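Local coordinates for protein cyclopropane mycolic acid synthase 1 (Mycobacterium tuberculosis, PDB 1KPG) that converts a double bond at the distal position of an alpha mycolic acid into a cyclopropane ring, using a methylene group from S-adenosyl-L-methionine, at residues A14-S19 and E198-G203; D20-L25 and G248-L253. All coordinates share one frame; numbering follows the deposited sequence.

Contact 1: residues A14-S19 and E198-G203. With 16A (cetyl-trimethyl-ammonium), chain G; SAH (S-adenosyl-L-homocysteine), chain F.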
loop_
_atom_site.group_PDB
_atom_site.type_symbol
_atom_site.label_atom_id
_atom_site.label_comp_id
_atom_site.label_asym_id
_atom_site.label_seq_id
_atom_site.Cartn_x
_atom_site.Cartn_y
_atom_site.Cartn_z
ATOM N N ALA A 14 12.648 1.556 8.331
ATOM C CA ALA A 14 12.438 1.605 9.776
ATOM C C ALA A 14 11.207 0.770 10.150
ATOM O O ALA A 14 11.140 0.187 11.239
ATOM C CB ALA A 14 12.259 3.060 10.240
ATOM N N HIS A 15 10.234 0.710 9.246
ATOM C CA HIS A 15 9.034 -0.072 9.495
ATOM C C HIS A 15 9.122 -1.475 8.881
ATOM O O HIS A 15 9.181 -2.468 9.608
ATOM C CB HIS A 15 7.791 0.626 8.931
ATOM C CG HIS A 15 6.504 -0.059 9.283
ATOM N ND1 HIS A 15 5.752 0.287 10.385
ATOM C CD2 HIS A 15 5.869 -1.110 8.712
ATOM C CE1 HIS A 15 4.712 -0.521 10.479
ATOM N NE2 HIS A 15 4.760 -1.378 9.476
ATOM N N TYR A 16 9.156 -1.542 7.548
ATOM C CA TYR A 16 9.163 -2.821 6.829
ATOM C C TYR A 16 10.331 -3.782 7.030
ATOM O O TYR A 16 10.180 -4.984 6.795
ATOM C CB TYR A 16 8.943 -2.577 5.327
ATOM C CG TYR A 16 7.718 -1.719 5.063
ATOM C CD1 TYR A 16 7.844 -0.358 4.789
ATOM C CD2 TYR A 16 6.433 -2.246 5.191
ATOM C CE1 TYR A 16 6.730 0.459 4.659
ATOM C CE2 TYR A 16 5.305 -1.434 5.064
ATOM C CZ TYR A 16 5.462 -0.081 4.802
ATOM O OH TYR A 16 4.354 0.735 4.712
ATOM N N ASP A 17 11.484 -3.279 7.461
ATOM C CA ASP A 17 12.622 -4.164 7.683
ATOM C C ASP A 17 12.783 -4.557 9.143
ATOM O O ASP A 17 13.878 -4.884 9.583
ATOM C CB ASP A 17 13.925 -3.533 7.177
ATOM C CG ASP A 17 14.098 -3.696 5.683
ATOM O OD1 ASP A 17 13.402 -4.559 5.103
ATOM O OD2 ASP A 17 14.933 -2.976 5.094
ATOM N N LEU A 18 11.681 -4.527 9.883
ATOM C CA LEU A 18 11.685 -4.892 11.292
ATOM C C LEU A 18 12.052 -6.369 11.409
ATOM O O LEU A 18 12.943 -6.736 12.174
ATOM C CB LEU A 18 10.297 -4.644 11.891
ATOM C CG LEU A 18 10.165 -4.567 13.413
ATOM C CD1 LEU A 18 11.033 -3.417 13.939
ATOM C CD2 LEU A 18 8.702 -4.350 13.793
ATOM N N SER A 19 11.370 -7.200 10.621
ATOM C CA SER A 19 11.584 -8.644 10.605
ATOM C C SER A 19 10.417 -9.346 9.912
ATOM O O SER A 19 9.276 -9.235 10.358
ATOM C CB SER A 19 11.700 -9.177 12.036
ATOM O OG SER A 19 11.421 -10.564 12.079
ATOM N N GLU A 198 5.937 7.128 15.410
ATOM C CA GLU A 198 6.370 5.841 15.948
ATOM C C GLU A 198 6.175 4.630 15.038
ATOM O O GLU A 198 6.780 3.580 15.267
ATOM C CB GLU A 198 5.676 5.579 17.291
ATOM C CG GLU A 198 6.109 6.524 18.404
ATOM C CD GLU A 198 5.470 6.193 19.746
ATOM O OE1 GLU A 198 5.441 5.001 20.126
ATOM O OE2 GLU A 198 5.005 7.129 20.429
ATOM N N ILE A 199 5.351 4.770 14.005
ATOM C CA ILE A 199 5.105 3.653 13.098
ATOM C C ILE A 199 5.616 3.896 11.682
ATOM O O ILE A 199 6.403 3.106 11.156
ATOM C CB ILE A 199 3.601 3.324 13.025
ATOM C CG1 ILE A 199 3.007 3.268 14.439
ATOM C CG2 ILE A 199 3.396 1.982 12.337
ATOM C CD1 ILE A 199 3.713 2.294 15.376
ATOM N N PHE A 200 5.156 4.977 11.060
ATOM C CA PHE A 200 5.579 5.300 9.702
ATOM C C PHE A 200 6.294 6.643 9.613
ATOM O O PHE A 200 5.709 7.636 9.184
ATOM C CB PHE A 200 4.373 5.308 8.760
ATOM C CG PHE A 200 3.637 4.001 8.708
ATOM C CD1 PHE A 200 2.332 3.903 9.186
ATOM C CD2 PHE A 200 4.248 2.863 8.187
ATOM C CE1 PHE A 200 1.643 2.696 9.147
ATOM C CE2 PHE A 200 3.562 1.641 8.141
ATOM C CZ PHE A 200 2.258 1.562 8.623
ATOM N N PRO A 201 7.570 6.695 10.023
ATOM C CA PRO A 201 8.319 7.956 9.959
ATOM C C PRO A 201 8.241 8.519 8.539
ATOM O O PRO A 201 8.391 7.776 7.569
ATOM C CB PRO A 201 9.743 7.538 10.325
ATOM C CG PRO A 201 9.532 6.343 11.204
ATOM C CD PRO A 201 8.423 5.598 10.510
ATOM N N GLY A 202 7.994 9.820 8.423
ATOM C CA GLY A 202 7.900 10.444 7.110
ATOM C C GLY A 202 6.560 10.241 6.424
ATOM O O GLY A 202 6.314 10.792 5.349
ATOM N N GLY A 203 5.688 9.451 7.044
ATOM C CA GLY A 203 4.382 9.193 6.459
ATOM C C GLY A 203 3.505 10.427 6.386
ATOM O O GLY A 203 3.578 11.298 7.248
HETATM C C1 16A G . -3.311 0.935 8.182
HETATM C C2 16A G . -2.581 2.279 8.257
HETATM C C3 16A G . -3.553 3.431 8.560
HETATM C C4 16A G . -2.917 4.825 8.644
HETATM C C5 16A G . -3.971 5.898 8.972
HETATM C C6 16A G . -3.455 7.348 9.075
HETATM C C7 16A G . -2.235 7.699 9.972
HETATM C C8 16A G . -0.928 8.290 9.390
HETATM C C9 16A G . -0.892 8.886 7.961
HETATM C C10 16A G . -0.443 7.907 6.881
HETATM C C11 16A G . 1.073 7.742 6.596
HETATM C C12 16A G . 1.707 6.335 6.466
HETATM C C13 16A G . 0.851 5.228 5.808
HETATM C C14 16A G . 1.553 3.871 5.713
HETATM C C15 16A G . 0.514 2.826 5.265
HETATM C C16 16A G . 1.157 1.420 5.240
HETATM N N1 16A G . 0.469 0.195 4.842
HETATM C C17 16A G . 1.500 -0.888 5.047
HETATM C C18 16A G . -0.737 -0.167 5.693
HETATM C C19 16A G . 0.148 0.201 3.362
HETATM N N SAH F . 1.908 -2.914 -2.101
HETATM C CA SAH F . 2.213 -3.884 -1.046
HETATM C CB SAH F . 3.067 -3.273 0.080
HETATM C CG SAH F . 2.494 -2.049 0.834
HETATM S SD SAH F . 3.577 -1.458 2.162
HETATM C C SAH F . 0.931 -4.461 -0.437
HETATM O O SAH F . -0.144 -3.867 -0.664
HETATM O OXT SAH F . 1.015 -5.493 0.270
HETATM C "C5'" SAH F . 4.298 0.066 1.471
HETATM C "C4'" SAH F . 5.280 -0.284 0.360
HETATM O "O4'" SAH F . 5.656 0.828 -0.494
HETATM C "C3'" SAH F . 6.587 -0.892 0.864
HETATM O "O3'" SAH F . 6.893 -2.042 0.054
HETATM C "C2'" SAH F . 7.587 0.230 0.677
HETATM O "O2'" SAH F . 8.917 -0.274 0.590
HETATM C "C1'" SAH F . 7.093 0.847 -0.584
HETATM N N9 SAH F . 7.580 2.208 -0.874
HETATM C C8 SAH F . 7.489 3.463 -0.068
HETATM N N7 SAH F . 8.020 4.500 -0.630
HETATM C C5 SAH F . 8.501 3.991 -1.859
HETATM C C6 SAH F . 9.188 4.608 -2.955
HETATM N N6 SAH F . 9.507 5.916 -2.970
HETATM N N1 SAH F . 9.526 3.821 -4.032
HETATM C C2 SAH F . 9.211 2.508 -4.035
HETATM N N3 SAH F . 8.573 1.812 -3.079
HETATM C C4 SAH F . 8.241 2.613 -2.008
HETATM O O HOH W 1 8.952 2.270 12.342
#
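I199 of segment 198-203 meets H15 of helix 9-16 in two ways. Its carbonyl O accepts a hydrogen bond from H15 ND1 at 3.0 Å. The bond is bent, with 144° at the hydrogen, and the donor sits above the carbonyl plane rather than on a lone pair. The same oxygen takes a hydrogen from a water, which also gives a weak bond to A14 O. The I199 side chain adds an apolar touch, CG2 to H15 CE1 at 3.4 Å. H15 reaches across because its CG is anti to the backbone N (chi1 -174°).

F200 comes next. Its CE2 lies over the centre of the imidazole, 3.3 Å above the plane. The two rings meet obliquely, with their planes at 33°. F200 CE2 also lies 3.6 Å from Y16 OH. One face of the F200 ring carries the alkyl chain of cetyl-trimethyl-ammonium, with C14 over its centre. The Y16 ring faces the ribose of S-adenosyl-L-homocysteine and has a methyl of the ammonium head at its edge.

P201 closes the contact more loosely, CG to A14 CB at 4.4 Å. A type II beta turn from F200 to G203 then brings G203 CA to 3.6 Å from C11 of the detergent chain.

The second imidazole nitrogen, H15 NE2, bonds Y33 OH, and Y16 OH bonds H141 NE2. The imidazole is thus gripped at both nitrogens, which fixes its rotation. The contact forms a wall where the cofactor product and a lipid-like chain meet, consistent with a site for methylene transfer to an acyl chain.

Contact 2: residues D20-L25 and G248-L253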
loop_
_atom_site.group_PDB
_atom_site.type_symbol
_atom_site.label_atom_id
_atom_site.label_comp_id
_atom_site.label_asym_id
_atom_site.label_seq_id
_atom_site.Cartn_x
_atom_site.Cartn_y
_atom_site.Cartn_z
ATOM N N ASP A 20 10.692 -10.076 8.835
ATOM C CA ASP A 20 9.626 -10.788 8.129
ATOM C C ASP A 20 8.834 -11.697 9.058
ATOM O O ASP A 20 7.605 -11.777 8.966
ATOM C CB ASP A 20 10.193 -11.637 6.986
ATOM C CG ASP A 20 10.613 -10.802 5.794
ATOM O OD1 ASP A 20 11.020 -11.393 4.768
ATOM O OD2 ASP A 20 10.533 -9.558 5.883
ATOM N N ASP A 21 9.542 -12.389 9.946
ATOM C CA ASP A 21 8.896 -13.303 10.878
ATOM C C ASP A 21 7.910 -12.586 11.793
ATOM O O ASP A 21 6.922 -13.176 12.227
ATOM C CB ASP A 21 9.950 -14.042 11.706
ATOM C CG ASP A 21 10.635 -15.149 10.920
ATOM O OD1 ASP A 21 11.769 -15.525 11.288
ATOM O OD2 ASP A 21 10.037 -15.655 9.942
ATOM N N PHE A 22 8.171 -11.313 12.076
ATOM C CA PHE A 22 7.281 -10.538 12.931
ATOM C C PHE A 22 6.002 -10.216 12.178
ATOM O O PHE A 22 4.899 -10.428 12.685
ATOM C CB PHE A 22 7.932 -9.226 13.366
ATOM C CG PHE A 22 7.030 -8.359 14.207
ATOM C CD1 PHE A 22 6.707 -8.726 15.511
ATOM C CD2 PHE A 22 6.471 -7.196 13.684
ATOM C CE1 PHE A 22 5.837 -7.949 16.279
ATOM C CE2 PHE A 22 5.602 -6.415 14.442
ATOM C CZ PHE A 22 5.284 -6.793 15.742
ATOM N N PHE A 23 6.148 -9.686 10.969
ATOM C CA PHE A 23 4.979 -9.347 10.171
ATOM C C PHE A 23 4.163 -10.606 9.906
ATOM O O PHE A 23 2.937 -10.559 9.869
ATOM C CB PHE A 23 5.397 -8.662 8.865
ATOM C CG PHE A 23 5.881 -7.248 9.062
ATOM C CD1 PHE A 23 7.240 -6.940 9.006
ATOM C CD2 PHE A 23 4.978 -6.233 9.367
ATOM C CE1 PHE A 23 7.691 -5.637 9.258
ATOM C CE2 PHE A 23 5.412 -4.928 9.622
ATOM C CZ PHE A 23 6.775 -4.630 9.569
ATOM N N ARG A 24 4.849 -11.734 9.753
ATOM C CA ARG A 24 4.169 -13.003 9.521
ATOM C C ARG A 24 3.201 -13.343 10.648
ATOM O O ARG A 24 2.315 -14.170 10.473
ATOM C CB ARG A 24 5.182 -14.143 9.374
ATOM C CG ARG A 24 5.579 -14.438 7.946
ATOM C CD ARG A 24 6.308 -15.769 7.839
ATOM N NE ARG A 24 6.273 -16.270 6.474
ATOM C CZ ARG A 24 5.188 -16.757 5.884
ATOM N NH1 ARG A 24 4.036 -16.818 6.536
ATOM N NH2 ARG A 24 5.249 -17.167 4.627
ATOM N N LEU A 25 3.371 -12.699 11.799
ATOM C CA LEU A 25 2.508 -12.942 12.951
ATOM C C LEU A 25 1.108 -12.336 12.836
ATOM O O LEU A 25 0.222 -12.678 13.621
ATOM C CB LEU A 25 3.184 -12.441 14.236
ATOM C CG LEU A 25 4.497 -13.137 14.603
ATOM C CD1 LEU A 25 5.089 -12.497 15.841
ATOM C CD2 LEU A 25 4.243 -14.617 14.836
ATOM N N GLY A 248 3.207 -13.904 22.529
ATOM C CA GLY A 248 4.414 -14.586 22.960
ATOM C C GLY A 248 5.504 -14.575 21.903
ATOM O O GLY A 248 6.654 -14.227 22.185
ATOM N N GLN A 249 5.153 -14.965 20.682
ATOM C CA GLN A 249 6.122 -14.986 19.593
ATOM C C GLN A 249 6.558 -13.582 19.220
ATOM O O GLN A 249 7.685 -13.370 18.782
ATOM C CB GLN A 249 5.537 -15.678 18.356
ATOM C CG GLN A 249 5.847 -17.164 18.266
ATOM C CD GLN A 249 7.334 -17.451 18.334
ATOM O OE1 GLN A 249 7.948 -17.342 19.394
ATOM N NE2 GLN A 249 7.924 -17.806 17.198
ATOM N N ALA A 250 5.659 -12.620 19.394
ATOM C CA ALA A 250 5.967 -11.236 19.060
ATOM C C ALA A 250 7.074 -10.702 19.961
ATOM O O ALA A 250 8.073 -10.158 19.483
ATOM C CB ALA A 250 4.719 -10.384 19.200
ATOM N N ILE A 251 6.894 -10.861 21.266
ATOM C CA ILE A 251 7.878 -10.393 22.231
ATOM C C ILE A 251 9.188 -11.159 22.076
ATOM O O ILE A 251 10.267 -10.566 22.122
ATOM C CB ILE A 251 7.331 -10.539 23.666
ATOM C CG1 ILE A 251 6.176 -9.551 23.861
ATOM C CG2 ILE A 251 8.440 -10.301 24.691
ATOM C CD1 ILE A 251 5.409 -9.730 25.150
ATOM N N ALA A 252 9.089 -12.471 21.867
ATOM C CA ALA A 252 10.272 -13.309 21.695
ATOM C C ALA A 252 11.064 -12.903 20.455
ATOM O O ALA A 252 12.282 -12.764 20.512
ATOM C CB ALA A 252 9.868 -14.778 21.599
ATOM N N LEU A 253 10.381 -12.716 19.329
ATOM C CA LEU A 253 11.065 -12.317 18.104
ATOM C C LEU A 253 11.532 -10.868 18.192
ATOM O O LEU A 253 12.584 -10.515 17.663
ATOM C CB LEU A 253 10.140 -12.496 16.896
ATOM C CG LEU A 253 10.250 -13.797 16.088
ATOM C CD1 LEU A 253 10.563 -14.982 16.991
ATOM C CD2 LEU A 253 8.951 -14.018 15.338
#
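L25 lays its branched end against Q249 and A250. Its CG is anti to the carbonyl carbon (chi1 -63°), and chi2 of 177° extends CD1 toward the helix backbone. L25 CD1 comes to 3.6 Å from A250 CA. The other methyl, L25 CD2, meets Q249 CB at 3.9 Å, and these two side chains cross at about a right angle.

F22 reaches the same alanine from another direction. With CG anti to its own N (chi1 178°), the ring extends to A250, whose CB sits at the ring edge, 4.0 Å from F22 CE1. A250 CB is therefore touched by both F22 and L25. The F22 ring also meets Y262 of helix 256-274 edge-to-face.

L253, one turn further on, sends CD2 to D21 CB at 3.8 Å. L253 CD2 also lies 4.2 Å from L25 CD1.

Contacts between the two segments are thus van der Waals in kind: methyls, a ring edge and the aliphatic start of D21 and Q249. Apolar packing joins helix 20-23 and L25 to helix 247-253. The segments are held to each other by the fit of apolar groups and not by directional polar bonds.

How the contacts relate
The centres of the two contacts lie about 15 Å apart, on the same side of the chain's centre. Their first segments are consecutive: helix 9-16 leads through a short turn into helix 20-23. Their partners come much later, in helix 185-199 and then helix 247-253, so the contacts cross along the chain. They touch through F23, whose CZ lies 3.2 Å from H15 O. Helix 256-274 borders both, with Y262 meeting the rings of H15 and F22. Contact 1 lies at the ligands, while contact 2 is farther out. Together they pack the N-terminal helices against segment 198-203 with its turn and against helix 247-253, both late in the methyltransferase chain.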